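TetR family transcription regulator (Marinobacter aquaeolei, PDB 3PAS) probably acts as a dimeric transcription regulator that binds operator DNA through an N-terminal helix-turn-helix domain. Local coordinates at residues R19-H24 with F103-T108; D51-L56 with S112-P117; T91-G96 with Y160-R165. One frame throughout, in Å; residues are numbered along the deposited sequence.

Contact 1: R19-H24 with F103-T108. With ACT (acetate ion), chain M.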
loop_
_atom_site.group_PDB
_atom_site.type_symbol
_atom_site.label_atom_id
_atom_site.label_comp_id
_atom_site.label_asym_id
_atom_site.label_seq_id
_atom_site.Cartn_x
_atom_site.Cartn_y
_atom_site.Cartn_z
ATOM N N ARG B 19 -1.195 -15.536 13.859
ATOM C CA ARG B 19 -2.101 -16.225 12.955
ATOM C C ARG B 19 -3.543 -15.779 13.007
ATOM O O ARG B 19 -4.156 -15.525 11.946
ATOM C CB ARG B 19 -2.058 -17.761 13.133
ATOM C CG ARG B 19 -0.720 -18.369 12.834
ATOM C CD ARG B 19 -0.799 -19.896 12.744
ATOM N NE ARG B 19 -1.415 -20.522 13.906
ATOM C CZ ARG B 19 -0.798 -20.783 15.058
ATOM N NH1 ARG B 19 0.468 -20.463 15.226
ATOM N NH2 ARG B 19 -1.456 -21.371 16.041
ATOM N N GLU B 20 -4.091 -15.654 14.221
ATOM C CA GLU B 20 -5.482 -15.316 14.386
ATOM C C GLU B 20 -5.766 -13.883 13.956
ATOM O O GLU B 20 -6.772 -13.618 13.266
ATOM C CB GLU B 20 -5.925 -15.593 15.819
ATOM C CG GLU B 20 -5.928 -17.043 16.166
ATOM C CD GLU B 20 -6.970 -17.834 15.380
ATOM O OE1 GLU B 20 -8.165 -17.489 15.477
ATOM O OE2 GLU B 20 -6.575 -18.803 14.688
ATOM N N VAL B 21 -4.895 -12.953 14.328
ATOM C CA VAL B 21 -5.109 -11.556 13.948
ATOM C C VAL B 21 -4.882 -11.391 12.435
ATOM O O VAL B 21 -5.668 -10.682 11.749
ATOM C CB VAL B 21 -4.255 -10.593 14.750
ATOM C CG1 VAL B 21 -4.350 -9.160 14.163
ATOM C CG2 VAL B 21 -4.670 -10.628 16.248
ATOM N N ALA B 22 -3.828 -12.037 11.914
ATOM C CA ALA B 22 -3.559 -11.928 10.482
ATOM C C ALA B 22 -4.777 -12.470 9.729
ATOM O O ALA B 22 -5.180 -11.899 8.740
ATOM C CB ALA B 22 -2.230 -12.669 10.073
ATOM N N ASP B 23 -5.360 -13.560 10.185
ATOM C CA ASP B 23 -6.530 -14.122 9.504
ATOM C C ASP B 23 -7.864 -13.415 9.729
ATOM O O ASP B 23 -8.658 -13.293 8.782
ATOM C CB ASP B 23 -6.741 -15.561 9.900
ATOM C CG ASP B 23 -5.694 -16.508 9.309
ATOM O OD1 ASP B 23 -4.758 -16.062 8.602
ATOM O OD2 ASP B 23 -5.834 -17.709 9.596
ATOM N N HIS B 24 -8.133 -12.977 10.966
ATOM C CA HIS B 24 -9.473 -12.494 11.343
ATOM C C HIS B 24 -9.525 -11.061 11.904
ATOM O O HIS B 24 -10.608 -10.533 12.121
ATOM C CB HIS B 24 -10.090 -13.482 12.349
ATOM C CG HIS B 24 -10.105 -14.897 11.858
ATOM N ND1 HIS B 24 -9.163 -15.831 12.243
ATOM C CD2 HIS B 24 -10.924 -15.529 10.985
ATOM C CE1 HIS B 24 -9.423 -16.981 11.646
ATOM N NE2 HIS B 24 -10.474 -16.821 10.866
ATOM N N PHE B 103 4.400 -9.902 8.360
ATOM C CA PHE B 103 4.138 -8.612 7.718
ATOM C C PHE B 103 2.680 -8.149 7.944
ATOM O O PHE B 103 2.430 -6.970 8.168
ATOM C CB PHE B 103 4.316 -8.719 6.191
ATOM C CG PHE B 103 5.747 -8.675 5.695
ATOM C CD1 PHE B 103 6.819 -9.004 6.504
ATOM C CD2 PHE B 103 6.001 -8.348 4.348
ATOM C CE1 PHE B 103 8.135 -8.983 6.008
ATOM C CE2 PHE B 103 7.294 -8.313 3.873
ATOM C CZ PHE B 103 8.363 -8.642 4.718
ATOM N N ARG B 104 1.725 -9.065 7.822
ATOM C CA ARG B 104 0.302 -8.689 7.990
ATOM C C ARG B 104 0.008 -8.243 9.434
ATOM O O ARG B 104 -0.673 -7.227 9.647
ATOM C CB ARG B 104 -0.579 -9.844 7.585
ATOM C CG ARG B 104 -2.043 -9.556 7.626
ATOM C CD ARG B 104 -2.753 -10.369 6.557
ATOM N NE ARG B 104 -3.727 -9.512 5.908
ATOM C CZ ARG B 104 -3.421 -8.496 5.097
ATOM N NH1 ARG B 104 -2.150 -8.187 4.815
ATOM N NH2 ARG B 104 -4.398 -7.771 4.567
ATOM N N TYR B 105 0.538 -8.988 10.403
ATOM C CA TYR B 105 0.409 -8.586 11.827
ATOM C C TYR B 105 1.003 -7.175 12.038
ATOM O O TYR B 105 0.355 -6.294 12.602
ATOM C CB TYR B 105 1.008 -9.602 12.811
ATOM C CG TYR B 105 0.609 -9.244 14.229
ATOM C CD1 TYR B 105 -0.585 -9.692 14.746
ATOM C CD2 TYR B 105 1.331 -8.313 14.963
ATOM C CE1 TYR B 105 -1.001 -9.341 16.046
ATOM C CE2 TYR B 105 0.927 -7.928 16.242
ATOM C CZ TYR B 105 -0.251 -8.459 16.773
ATOM O OH TYR B 105 -0.689 -8.110 18.027
ATOM N N HIS B 106 2.229 -6.954 11.572
ATOM C CA HIS B 106 2.842 -5.632 11.671
ATOM C C HIS B 106 1.952 -4.492 11.065
ATOM O O HIS B 106 1.701 -3.461 11.701
ATOM C CB HIS B 106 4.232 -5.641 10.994
ATOM C CG HIS B 106 4.931 -4.325 11.101
ATOM N ND1 HIS B 106 4.721 -3.304 10.193
ATOM C CD2 HIS B 106 5.745 -3.827 12.058
ATOM C CE1 HIS B 106 5.392 -2.240 10.582
ATOM N NE2 HIS B 106 6.041 -2.538 11.696
ATOM N N GLU B 107 1.488 -4.717 9.844
ATOM C CA GLU B 107 0.595 -3.792 9.122
ATOM C C GLU B 107 -0.745 -3.591 9.868
ATOM O O GLU B 107 -1.176 -2.464 10.081
ATOM C CB GLU B 107 0.334 -4.357 7.720
ATOM C CG GLU B 107 -0.573 -3.510 6.766
ATOM C CD GLU B 107 0.122 -2.268 6.231
ATOM O OE1 GLU B 107 1.307 -2.034 6.585
ATOM O OE2 GLU B 107 -0.539 -1.508 5.469
ATOM N N THR B 108 -1.396 -4.672 10.270
ATOM C CA THR B 108 -2.654 -4.543 10.995
ATOM C C THR B 108 -2.454 -3.732 12.278
ATOM O O THR B 108 -3.240 -2.817 12.562
ATOM C CB THR B 108 -3.271 -5.910 11.382
ATOM O OG1 THR B 108 -3.518 -6.667 10.200
ATOM C CG2 THR B 108 -4.630 -5.695 12.094
HETATM C C ACT M . 1.307 -9.659 2.822
HETATM O O ACT M . 0.808 -10.165 1.791
HETATM O OXT ACT M . 0.548 -9.613 3.811
HETATM C CH3 ACT M . 2.709 -9.129 2.864
HETATM O O HOH W 1 -5.174 -8.558 9.839
#

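Contact 2: D51-L56 with S112-P117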
loop_
_atom_site.group_PDB
_atom_site.type_symbol
_atom_site.label_atom_id
_atom_site.label_comp_id
_atom_site.label_asym_id
_atom_site.label_seq_id
_atom_site.Cartn_x
_atom_site.Cartn_y
_atom_site.Cartn_z
ATOM N N ASP B 51 -3.569 -9.767 29.837
ATOM C CA ASP B 51 -4.798 -9.559 29.136
ATOM C C ASP B 51 -4.485 -9.457 27.634
ATOM O O ASP B 51 -3.317 -9.505 27.232
ATOM C CB ASP B 51 -5.456 -8.293 29.649
ATOM C CG ASP B 51 -4.551 -7.060 29.578
ATOM O OD1 ASP B 51 -3.551 -6.997 28.853
ATOM O OD2 ASP B 51 -4.838 -6.097 30.286
ATOM N N LYS B 52 -5.522 -9.242 26.842
ATOM C CA LYS B 52 -5.368 -9.156 25.411
ATOM C C LYS B 52 -4.441 -8.013 25.035
ATOM O O LYS B 52 -3.537 -8.163 24.197
ATOM C CB LYS B 52 -6.736 -8.978 24.789
ATOM C CG LYS B 52 -6.745 -8.923 23.278
ATOM C CD LYS B 52 -8.179 -8.872 22.748
ATOM C CE LYS B 52 -8.208 -8.612 21.229
ATOM N NZ LYS B 52 -9.573 -8.514 20.677
ATOM N N GLU B 53 -4.631 -6.872 25.662
ATOM C CA GLU B 53 -3.830 -5.697 25.331
ATOM C C GLU B 53 -2.333 -6.022 25.364
ATOM O O GLU B 53 -1.567 -5.709 24.416
ATOM C CB GLU B 53 -4.142 -4.558 26.305
ATOM C CG GLU B 53 -3.115 -3.440 26.254
ATOM C CD GLU B 53 -3.503 -2.202 27.095
ATOM O OE1 GLU B 53 -4.496 -2.246 27.824
ATOM O OE2 GLU B 53 -2.792 -1.192 27.016
ATOM N N GLN B 54 -1.910 -6.625 26.460
ATOM C CA GLN B 54 -0.509 -6.939 26.659
ATOM C C GLN B 54 0.000 -8.023 25.707
ATOM O O GLN B 54 1.143 -7.964 25.242
ATOM C CB GLN B 54 -0.209 -7.286 28.117
ATOM C CG GLN B 54 -0.628 -6.179 29.148
ATOM C CD GLN B 54 -0.081 -4.768 28.803
ATOM O OE1 GLN B 54 0.964 -4.634 28.173
ATOM N NE2 GLN B 54 -0.810 -3.729 29.203
ATOM N N LEU B 55 -0.848 -8.977 25.375
ATOM C CA LEU B 55 -0.475 -10.020 24.402
ATOM C C LEU B 55 -0.316 -9.469 22.990
ATOM O O LEU B 55 0.658 -9.764 22.292
ATOM C CB LEU B 55 -1.517 -11.126 24.413
ATOM C CG LEU B 55 -1.237 -12.279 23.419
ATOM C CD1 LEU B 55 0.221 -12.813 23.469
ATOM C CD2 LEU B 55 -2.249 -13.394 23.694
ATOM N N LEU B 56 -1.227 -8.597 22.595
ATOM C CA LEU B 56 -1.121 -7.915 21.285
ATOM C C LEU B 56 0.169 -7.088 21.170
ATOM O O LEU B 56 0.832 -7.110 20.141
ATOM C CB LEU B 56 -2.339 -7.041 21.054
ATOM C CG LEU B 56 -3.718 -7.680 20.926
ATOM C CD1 LEU B 56 -4.806 -6.618 20.627
ATOM C CD2 LEU B 56 -3.822 -8.856 19.902
ATOM N N SER B 112 -3.674 0.432 13.451
ATOM C CA SER B 112 -4.743 0.310 14.448
ATOM C C SER B 112 -4.530 1.340 15.549
ATOM O O SER B 112 -3.426 1.910 15.725
ATOM C CB SER B 112 -4.735 -1.073 15.104
ATOM O OG SER B 112 -3.683 -1.145 16.071
ATOM N N ALA B 113 -5.583 1.526 16.339
ATOM C CA ALA B 113 -5.530 2.374 17.524
ATOM C C ALA B 113 -4.579 1.866 18.602
ATOM O O ALA B 113 -4.273 2.621 19.525
ATOM C CB ALA B 113 -6.933 2.552 18.112
ATOM N N TRP B 114 -4.112 0.606 18.529
ATOM C CA TRP B 114 -3.101 0.129 19.485
ATOM C C TRP B 114 -1.738 0.779 19.285
ATOM O O TRP B 114 -0.877 0.688 20.156
ATOM C CB TRP B 114 -2.883 -1.410 19.404
ATOM C CG TRP B 114 -4.080 -2.181 19.716
ATOM C CD1 TRP B 114 -4.838 -2.879 18.854
ATOM C CD2 TRP B 114 -4.663 -2.347 21.004
ATOM N NE1 TRP B 114 -5.902 -3.454 19.511
ATOM C CE2 TRP B 114 -5.814 -3.137 20.838
ATOM C CE3 TRP B 114 -4.348 -1.860 22.272
ATOM C CZ2 TRP B 114 -6.653 -3.480 21.905
ATOM C CZ3 TRP B 114 -5.172 -2.200 23.331
ATOM C CH2 TRP B 114 -6.310 -3.014 23.141
HETATM N N MSE B 115 -1.519 1.359 18.117
HETATM C CA MSE B 115 -0.220 1.909 17.775
HETATM C C MSE B 115 -0.067 3.292 18.407
HETATM O O MSE B 115 -1.012 4.084 18.429
HETATM C CB MSE B 115 -0.051 1.997 16.238
HETATM C CG MSE B 115 1.322 2.438 15.790
HETATM SE SE MSE B 115 2.668 1.111 16.245
HETATM C CE MSE B 115 4.175 2.002 15.333
ATOM N N THR B 116 1.122 3.565 18.929
ATOM C CA THR B 116 1.431 4.852 19.524
ATOM C C THR B 116 2.834 5.312 19.074
ATOM O O THR B 116 3.673 4.488 18.683
ATOM C CB THR B 116 1.434 4.788 21.063
ATOM O OG1 THR B 116 2.559 4.026 21.509
ATOM C CG2 THR B 116 0.099 4.182 21.658
ATOM N N PRO B 117 3.100 6.635 19.146
ATOM C CA PRO B 117 4.450 7.140 18.859
ATOM C C PRO B 117 5.560 6.515 19.703
ATOM O O PRO B 117 6.686 6.378 19.228
ATOM C CB PRO B 117 4.332 8.639 19.178
ATOM C CG PRO B 117 2.861 8.951 18.935
ATOM C CD PRO B 117 2.132 7.730 19.386
#

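Contact 3: T91-G96 with Y160-R165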
loop_
_atom_site.group_PDB
_atom_site.type_symbol
_atom_site.label_atom_id
_atom_site.label_comp_id
_atom_site.label_asym_id
_atom_site.label_seq_id
_atom_site.Cartn_x
_atom_site.Cartn_y
_atom_site.Cartn_z
ATOM N N THR B 91 16.736 -10.271 2.366
ATOM C CA THR B 91 16.304 -11.010 3.588
ATOM C C THR B 91 14.813 -10.709 3.946
ATOM O O THR B 91 14.019 -11.617 4.191
ATOM C CB THR B 91 17.213 -10.661 4.767
ATOM O OG1 THR B 91 18.525 -11.112 4.429
ATOM C CG2 THR B 91 16.710 -11.342 6.017
ATOM N N LEU B 92 14.435 -9.446 3.852
ATOM C CA LEU B 92 13.050 -9.027 4.125
ATOM C C LEU B 92 12.051 -9.620 3.107
ATOM O O LEU B 92 10.958 -10.067 3.463
ATOM C CB LEU B 92 12.925 -7.536 4.123
ATOM C CG LEU B 92 13.425 -6.743 5.347
ATOM C CD1 LEU B 92 13.498 -5.238 5.022
ATOM C CD2 LEU B 92 12.663 -6.999 6.595
ATOM N N PHE B 93 12.446 -9.644 1.859
ATOM C CA PHE B 93 11.582 -10.161 0.814
ATOM C C PHE B 93 11.372 -11.658 1.079
ATOM O O PHE B 93 10.242 -12.139 0.987
ATOM C CB PHE B 93 12.202 -9.889 -0.550
ATOM C CG PHE B 93 11.197 -9.835 -1.669
ATOM C CD1 PHE B 93 10.502 -10.961 -2.032
ATOM C CD2 PHE B 93 11.013 -8.678 -2.410
ATOM C CE1 PHE B 93 9.610 -10.934 -3.068
ATOM C CE2 PHE B 93 10.102 -8.637 -3.407
ATOM C CZ PHE B 93 9.414 -9.775 -3.774
ATOM N N ARG B 94 12.439 -12.382 1.458
ATOM C CA ARG B 94 12.329 -13.803 1.748
ATOM C C ARG B 94 11.475 -14.072 2.971
ATOM O O ARG B 94 10.719 -15.029 2.991
ATOM C CB ARG B 94 13.707 -14.424 1.951
ATOM C CG ARG B 94 14.480 -14.515 0.672
ATOM C CD ARG B 94 15.907 -15.050 0.877
ATOM N NE ARG B 94 16.461 -15.461 -0.417
ATOM C CZ ARG B 94 16.959 -16.659 -0.717
ATOM N NH1 ARG B 94 17.062 -17.641 0.185
ATOM N NH2 ARG B 94 17.379 -16.866 -1.954
ATOM N N ILE B 95 11.610 -13.244 4.000
ATOM C CA ILE B 95 10.769 -13.361 5.187
ATOM C C ILE B 95 9.302 -13.185 4.827
ATOM O O ILE B 95 8.465 -13.973 5.279
ATOM C CB ILE B 95 11.174 -12.379 6.318
ATOM C CG1 ILE B 95 12.584 -12.713 6.836
ATOM C CG2 ILE B 95 10.093 -12.358 7.445
ATOM C CD1 ILE B 95 13.229 -11.566 7.711
ATOM N N GLY B 96 8.993 -12.184 3.998
ATOM C CA GLY B 96 7.613 -11.935 3.551
ATOM C C GLY B 96 7.042 -13.135 2.806
ATOM O O GLY B 96 5.878 -13.489 2.984
ATOM N N TYR B 160 6.734 -5.148 0.923
ATOM C CA TYR B 160 5.368 -5.558 1.286
ATOM C C TYR B 160 4.444 -5.730 0.066
ATOM O O TYR B 160 3.820 -6.776 -0.131
ATOM C CB TYR B 160 4.777 -4.515 2.242
ATOM C CG TYR B 160 3.410 -4.883 2.794
ATOM C CD1 TYR B 160 3.275 -5.606 3.968
ATOM C CD2 TYR B 160 2.239 -4.452 2.148
ATOM C CE1 TYR B 160 1.987 -5.931 4.480
ATOM C CE2 TYR B 160 0.973 -4.754 2.643
ATOM C CZ TYR B 160 0.852 -5.499 3.794
ATOM O OH TYR B 160 -0.408 -5.794 4.255
ATOM N N HIS B 161 4.411 -4.726 -0.791
ATOM C CA HIS B 161 3.547 -4.740 -1.983
ATOM C C HIS B 161 3.915 -5.867 -2.938
ATOM O O HIS B 161 3.049 -6.579 -3.391
ATOM C CB HIS B 161 3.614 -3.366 -2.644
ATOM C CG HIS B 161 2.737 -3.202 -3.843
ATOM N ND1 HIS B 161 1.361 -3.090 -3.760
ATOM C CD2 HIS B 161 3.050 -3.112 -5.163
ATOM C CE1 HIS B 161 0.864 -2.947 -4.983
ATOM N NE2 HIS B 161 1.868 -2.949 -5.855
ATOM N N LEU B 162 5.211 -6.054 -3.193
ATOM C CA LEU B 162 5.680 -7.090 -4.118
ATOM C C LEU B 162 5.533 -8.490 -3.529
ATOM O O LEU B 162 5.191 -9.442 -4.261
ATOM C CB LEU B 162 7.108 -6.824 -4.548
ATOM C CG LEU B 162 7.242 -5.639 -5.539
ATOM C CD1 LEU B 162 8.757 -5.227 -5.754
ATOM C CD2 LEU B 162 6.613 -5.991 -6.852
ATOM N N VAL B 163 5.785 -8.642 -2.225
ATOM C CA VAL B 163 5.513 -9.946 -1.572
ATOM C C VAL B 163 4.033 -10.346 -1.775
ATOM O O VAL B 163 3.696 -11.485 -2.072
ATOM C CB VAL B 163 5.905 -9.922 -0.118
ATOM C CG1 VAL B 163 5.220 -11.139 0.658
ATOM C CG2 VAL B 163 7.462 -9.971 0.002
ATOM N N GLN B 164 3.157 -9.380 -1.591
ATOM C CA GLN B 164 1.710 -9.611 -1.700
ATOM C C GLN B 164 1.369 -10.018 -3.138
ATOM O O GLN B 164 0.700 -11.038 -3.349
ATOM C CB GLN B 164 0.954 -8.366 -1.256
ATOM C CG GLN B 164 -0.583 -8.435 -1.375
ATOM C CD GLN B 164 -1.287 -7.376 -0.523
ATOM O OE1 GLN B 164 -1.269 -7.430 0.719
ATOM N NE2 GLN B 164 -1.939 -6.435 -1.187
ATOM N N ARG B 165 1.876 -9.268 -4.119
ATOM C CA ARG B 165 1.712 -9.652 -5.514
ATOM C C ARG B 165 2.238 -11.059 -5.803
ATOM O O ARG B 165 1.605 -11.830 -6.541
ATOM C CB ARG B 165 2.322 -8.605 -6.463
ATOM C CG ARG B 165 1.562 -7.293 -6.493
ATOM C CD ARG B 165 2.010 -6.356 -7.619
ATOM N NE ARG B 165 1.410 -6.785 -8.876
ATOM C CZ ARG B 165 0.731 -6.026 -9.730
ATOM N NH1 ARG B 165 0.573 -4.710 -9.553
ATOM N NH2 ARG B 165 0.266 -6.590 -10.834
#

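Contact 1: R19-H24 with F103-T108
Val-21 meets Tyr-105 where the C-terminal end of helix 5-24 crosses helix 100-110, the short axes passing 8.7 Å apart at 71°. The approach is closest at Ala-22 and Tyr-105, whose CA atoms are nearest across the segments. From CB, which does not itself point at helix 5-24, the Tyr-105 side chain turns CG anti to the backbone N (chi1 -170°) and brings the ring to Val-21. CD1 lies beside Val-21 CB and CG1; CE1 comes closest, 3.7 Å from Val-21 CB, which lies at this edge near the ring plane, while CG1 stands well off the plane and CG2 also nears CE1. At the tip, OH is hydrogen-bonded to the backbone O of Leu-56 in helix 52-76, so the ring is held at edge and end. Replacing the tyrosine by an alanine would take away ring and hydroxyl, and is likely to open a gap beside Val-21 and leave the Leu-56 carbonyl without this mate.

Beside this pair, Arg-104 lays its aliphatic part against Ala-22: CG is 4.0 Å from Ala-22 CB, and CD is 3.6 Å from Ala-22 O. Its bent chain carries NH1 to a weak, strongly bent hydrogen bond with acetate OXT (3.2 Å, 122°). One turn further along helix 100-110, Thr-108 CG2 touches Val-21 CG1 at 4.0 Å, while a water joins Thr-108 OG1 to Val-21 O, 2.9 Å from the latter. The arrangement is that of the TetR fold, in which the first helix of the DNA-binding domain packs against a helix of the regulatory core.

Contact 2: D51-L56 with S112-P117
Trp-114 reaches from the loop 112-117 to the first turns of helix 52-76, and its indole makes both contacts between the segments. The closer is a CH-pi interaction: Leu-56 CD1 sits over one face of the ring system, 3.9 Å from the centroid of the five-membered ring and 30° off its normal. The methyl is offset toward the rim, which brings it to 3.5 Å from Trp-114 NE1. With Leu-56 CG beside its backbone N (chi1 -64°) and the chain extended beyond, CD1 is carried out to the indole.

The second contact is van der Waals packing with the aliphatic part of Glu-53. Its CG approaches Trp-114 CZ3 obliquely at 3.8 Å, with CB near the same atom, and the carboxylate plane is tilted against the indole. CB and CG make the near approaches to CZ3, so methylene groups rather than the carboxylate oxygens do the touching.

No hydrogen bond crosses between the segments; those present shape each one separately. Asp-51 is the N-cap of helix 52-76: its OD1 takes the N-H of Gln-54 at 2.9 Å in a nearly straight bond (164°). In the loop, Ser-112 OG accepts from Trp-114 N at 3.0 Å, forming an ST turn inside a type I beta turn from Ser-112 to Met-115. These bonds help define the backbone from which the indole projects.

Phe-26 meets Trp-114 edge-to-face, and Leu-56 also packs on Thr-17 and Val-21 of helix 5-24. The indole thus lies where the linker between helices 100-110 and 117-126 passes the start of helix 52-76.

Contact 3: T91-G96 with Y160-R165
The Phe-93 ring carries Val-163 CG2 on one face: the methyl lies 3.9 Å from the ring centroid and 18° off the normal, a CH-pi contact slightly displaced toward the rim. Leu-162 comes obliquely to another part of the ring, its CB 3.7 Å from Phe-93 CE2 and close to CZ as well. Two successive residues of helix 148-167 therefore meet one phenyl ring. This is helix-to-helix packing in the all-helical regulatory domain of a TetR-type protein, and it is buried.

Phe-93 has CG anti to its backbone N (chi1 -156°), and this rotation carries the ring across to helix 148-167 although its CB does not point there directly. The ring is also flanked by Ile-159 and Cys-166 of that helix and by Ile-178 of helix 175-189. The axes of the two short segments come within 9.4 Å at an angle of 40° between their directions. The backbones draw nearest at Gly-96 and Val-163, whose CA atoms are 5.9 Å apart. A side-chain carbon on Gly-96 would point at the valine and clash with CG2, so the absence of one is what permits this approach.

The far side of helix 148-167 faces the second subunit: Arg-165 NH1 forms a salt bridge with Glu-152 of that subunit, and His-161 NE2 a hydrogen bond to the same residue. Back inside the chain, Val-163 divides its two methyls: CG2 serves the phenyl face, while CG1 rests 3.4 Å from Gly-96 O.

In the fold
The three contacts cross along the chain: their first segments follow in the order 1, 2, 3, and their second segments do likewise. Contacts 1 and 2, with centres about 13 Å apart, both join the N-terminal part that contains the predicted helix-turn-helix to the C-terminal part. Contact 3 lies wholly within the C-terminal part, its centre about 15 Å from that of contact 1 and about 24 Å from that of contact 2. Helix 100-110 joins contacts 1 and 3, Phe-103 packing on Leu-92 and Gly-96, while its Tyr-105 reaches Leu-56 of contact 2. Only contact 3 lies next to the second subunit; contacts 1 and 2 set the N-terminal part against the C-terminal part.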